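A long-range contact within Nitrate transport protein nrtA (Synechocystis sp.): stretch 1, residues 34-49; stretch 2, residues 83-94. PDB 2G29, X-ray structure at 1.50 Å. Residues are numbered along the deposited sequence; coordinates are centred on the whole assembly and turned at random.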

# COMPACT_ATOMS: atom_id res chain seq x y z
N THR A 34 23.07 4.81 -10.07
CA THR A 34 22.60 4.40 -8.75
C THR A 34 21.41 5.24 -8.31
O THR A 34 21.16 6.31 -8.84
N ALA A 35 20.68 4.71 -7.33
CA ALA A 35 19.53 5.40 -6.72
C ALA A 35 19.37 4.64 -5.41
O ALA A 35 19.76 3.49 -5.32
N LYS A 36 18.87 5.32 -4.38
CA LYS A 36 18.64 4.68 -3.09
C LYS A 36 17.12 4.58 -2.94
O LYS A 36 16.45 5.60 -2.81
N LEU A 37 16.60 3.34 -2.99
CA LEU A 37 15.16 3.10 -2.91
C LEU A 37 14.78 2.38 -1.64
O LEU A 37 15.24 1.26 -1.37
N GLY A 38 13.93 3.03 -0.85
CA GLY A 38 13.53 2.36 0.37
C GLY A 38 12.37 1.40 0.20
O GLY A 38 11.60 1.51 -0.78
N PHE A 39 12.29 0.41 1.10
CA PHE A 39 11.10 -0.47 1.12
C PHE A 39 10.83 -0.87 2.57
O PHE A 39 11.75 -0.82 3.40
N ILE A 40 9.59 -1.24 2.84
CA ILE A 40 9.20 -1.76 4.14
C ILE A 40 8.98 -3.27 3.87
O ILE A 40 8.54 -3.66 2.76
N ALA A 41 9.31 -4.11 4.86
CA ALA A 41 9.23 -5.57 4.69
C ALA A 41 7.80 -6.04 4.56
O ALA A 41 7.15 -6.41 5.56
N LEU A 42 7.34 -6.03 3.31
CA LEU A 42 5.98 -6.37 2.89
C LEU A 42 6.04 -7.01 1.51
O LEU A 42 6.82 -6.56 0.67
N THR A 43 5.18 -7.99 1.26
CA THR A 43 5.18 -8.67 -0.02
C THR A 43 5.01 -7.70 -1.18
O THR A 43 5.58 -7.93 -2.25
N ASP A 44 4.25 -6.61 -1.00
CA ASP A 44 4.07 -5.68 -2.10
C ASP A 44 5.30 -4.81 -2.44
O ASP A 44 5.25 -3.98 -3.35
N ALA A 45 6.41 -5.04 -1.75
CA ALA A 45 7.68 -4.41 -2.09
C ALA A 45 8.41 -5.33 -3.09
O ALA A 45 9.45 -4.96 -3.61
N ALA A 46 7.83 -6.52 -3.34
CA ALA A 46 8.50 -7.49 -4.23
C ALA A 46 9.06 -6.94 -5.54
O ALA A 46 10.17 -7.25 -5.90
N PRO A 47 8.29 -6.13 -6.26
CA PRO A 47 8.83 -5.61 -7.52
C PRO A 47 10.16 -4.88 -7.37
O PRO A 47 11.04 -5.01 -8.21
N LEU A 48 10.33 -4.09 -6.30
CA LEU A 48 11.58 -3.37 -6.12
C LEU A 48 12.75 -4.30 -5.78
O LEU A 48 13.89 -4.07 -6.22
N ILE A 49 12.46 -5.35 -5.02
CA ILE A 49 13.47 -6.32 -4.59
C ILE A 49 13.85 -7.23 -5.76
O ILE A 49 15.04 -7.43 -6.03
N GLY A 83 16.68 13.07 1.58
CA GLY A 83 17.19 12.93 0.23
C GLY A 83 18.52 12.22 0.31
O GLY A 83 19.17 12.22 1.37
N SER A 84 18.96 11.63 -0.79
CA SER A 84 20.22 10.91 -0.76
C SER A 84 21.45 11.77 -0.47
O SER A 84 22.39 11.29 0.16
N ALA A 85 21.44 13.02 -0.90
CA ALA A 85 22.60 13.89 -0.68
C ALA A 85 22.86 14.13 0.80
O ALA A 85 23.99 14.45 1.21
N SER A 86 21.84 14.00 1.63
CA SER A 86 22.02 14.20 3.06
C SER A 86 21.93 12.88 3.85
O SER A 86 21.68 12.87 5.06
N GLY A 87 22.10 11.77 3.14
CA GLY A 87 22.11 10.46 3.78
C GLY A 87 20.82 9.66 3.82
O GLY A 87 20.76 8.61 4.45
N GLY A 88 19.80 10.18 3.13
CA GLY A 88 18.51 9.51 3.08
C GLY A 88 18.29 8.73 1.80
O GLY A 88 19.22 8.09 1.28
N ILE A 89 17.07 8.79 1.26
CA ILE A 89 16.76 8.01 0.06
C ILE A 89 16.15 8.89 -1.03
O ILE A 89 15.65 10.00 -0.75
N ASP A 90 16.19 8.41 -2.27
CA ASP A 90 15.66 9.10 -3.44
C ASP A 90 14.21 8.75 -3.77
O ASP A 90 13.50 9.54 -4.42
N GLY A 91 13.79 7.55 -3.36
CA GLY A 91 12.44 7.12 -3.63
C GLY A 91 12.13 5.91 -2.78
O GLY A 91 12.98 5.45 -2.01
N ALA A 92 10.93 5.37 -2.93
CA ALA A 92 10.53 4.25 -2.08
C ALA A 92 9.29 3.53 -2.55
O ALA A 92 8.49 4.09 -3.30
N HIS A 93 9.17 2.29 -2.07
CA HIS A 93 7.95 1.49 -2.15
C HIS A 93 7.24 2.25 -1.01
O HIS A 93 7.76 2.36 0.09
N ILE A 94 6.04 2.78 -1.28
CA ILE A 94 5.39 3.66 -0.32
C ILE A 94 3.87 3.63 -0.36
O ILE A 94 3.26 3.32 -1.37

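The contact is a short parallel strand pairing, burying 625 Å² over both sides, with a polar clasp at Asp 90 and a histidine ring pocketed at the far end. Bridges pair Leu 37 with Gly 91 and Gly 38 with Ala 92. The ladder runs from Gly 38 N to Gly 91 O (2.8 Å, 164° at the hydrogen) and from His 93 N to Gly 38 O (2.9 Å, 167°); Lys 36 O takes Asp 90 N at 2.9 Å and, weakly, Gly 91 N at 3.3 Å.

Asp 90 (chi1 m) points toward stretch 1 and its OD2 accepts from Lys 36 N at 2.8 Å, while Ser 84 OG (chi1 p) donates to Asp 90 OD1 at 2.6 Å, so both carboxylate oxygens are engaged. Lys 36, also m, extends along stretch 2, bringing its NZ 3.5 Å from Gly 87 O.

Gly 38 leaves room for Ile 89 (p, t): an ideal CB there would lie 2.8 Å from Ile 89 CD1. On the other face, Leu 37 (m, t) leans back to Gly 91.

His 93, chi1 off-well at 135°, has the largest covered area. Ala 45 CB sits 3.5 Å from the His 93 ring centroid, 6° off its normal, a CH-pi contact. Leu 48 CD1 (m, t) packs 3.6 Å from His 93 CB.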

# COMPACT_ATOMS: atom_id res chain seq x y z
CB THR A 34 23.71 4.57 -7.67
OG1 THR A 34 23.32 3.93 -6.45
CG2 THR A 34 23.98 6.03 -7.39
CB ALA A 35 18.27 5.25 -7.59
CB LYS A 36 19.23 5.51 -1.93
CG LYS A 36 20.79 5.54 -1.96
CD LYS A 36 21.37 5.63 -0.55
CE LYS A 36 21.31 6.99 0.03
NZ LYS A 36 21.59 6.90 1.51
CB LEU A 37 14.72 2.29 -4.12
CG LEU A 37 15.10 2.85 -5.48
CD1 LEU A 37 14.61 1.89 -6.56
CD2 LEU A 37 14.49 4.24 -5.65
CB PHE A 39 11.28 -1.75 0.28
CG PHE A 39 12.19 -2.78 0.90
CD1 PHE A 39 11.66 -3.86 1.62
CD2 PHE A 39 13.59 -2.67 0.77
CE1 PHE A 39 12.49 -4.81 2.19
CE2 PHE A 39 14.42 -3.60 1.34
CZ PHE A 39 13.89 -4.67 2.05
CB ILE A 40 7.92 -1.05 4.66
CG1 ILE A 40 8.23 0.41 5.04
CG2 ILE A 40 7.36 -1.76 5.86
CD1 ILE A 40 8.94 1.21 4.01
CB ALA A 41 9.91 -6.27 5.87
CB LEU A 42 5.14 -5.10 2.79
CG LEU A 42 4.98 -4.39 4.13
CD1 LEU A 42 4.64 -2.93 3.88
CD2 LEU A 42 3.91 -5.07 4.96
CB THR A 43 4.09 -9.72 -0.06
OG1 THR A 43 4.20 -10.51 1.12
CG2 THR A 43 4.30 -10.65 -1.29
CB ASP A 44 2.79 -4.84 -1.95
CG ASP A 44 2.65 -4.20 -0.59
OD1 ASP A 44 3.64 -3.81 0.03
OD2 ASP A 44 1.48 -4.06 -0.18
CB ALA A 45 8.55 -4.26 -0.85
CB ALA A 46 7.60 -8.69 -4.53
CB PRO A 47 7.71 -4.70 -8.04
CG PRO A 47 6.87 -4.41 -6.85
CD PRO A 47 6.91 -5.67 -6.01
CB LEU A 48 11.46 -2.30 -5.03
CG LEU A 48 10.49 -1.15 -5.30
CD1 LEU A 48 10.84 -0.01 -4.36
CD2 LEU A 48 10.57 -0.67 -6.75
CB ILE A 49 12.93 -7.13 -3.39
CG1 ILE A 49 12.93 -6.23 -2.14
CG2 ILE A 49 13.80 -8.35 -3.13
CD1 ILE A 49 12.19 -4.94 -2.23
CB SER A 84 20.41 10.13 -2.07
OG SER A 84 20.54 11.00 -3.16
CB ALA A 85 22.40 15.23 -1.42
CB SER A 86 21.02 15.22 3.56
OG SER A 86 21.36 16.51 3.01
CB ILE A 89 15.79 6.77 0.38
CG1 ILE A 89 14.46 7.31 0.99
CG2 ILE A 89 16.48 5.79 1.33
CD1 ILE A 89 13.54 6.19 1.40
CB ASP A 90 16.50 8.75 -4.68
CG ASP A 90 17.99 9.06 -4.50
OD1 ASP A 90 18.34 10.24 -4.33
OD2 ASP A 90 18.81 8.11 -4.52
CB ALA A 92 10.20 4.79 -0.67
CB HIS A 93 8.31 0.02 -1.85
CG HIS A 93 7.39 -0.71 -0.90
ND1 HIS A 93 6.23 -1.36 -1.28
CD2 HIS A 93 7.58 -1.00 0.41
CE1 HIS A 93 5.75 -2.04 -0.24
NE2 HIS A 93 6.55 -1.84 0.78
CB ILE A 94 5.93 5.10 -0.58
CG1 ILE A 94 5.57 6.03 0.59
CG2 ILE A 94 5.40 5.63 -1.91
CD1 ILE A 94 6.53 7.28 0.66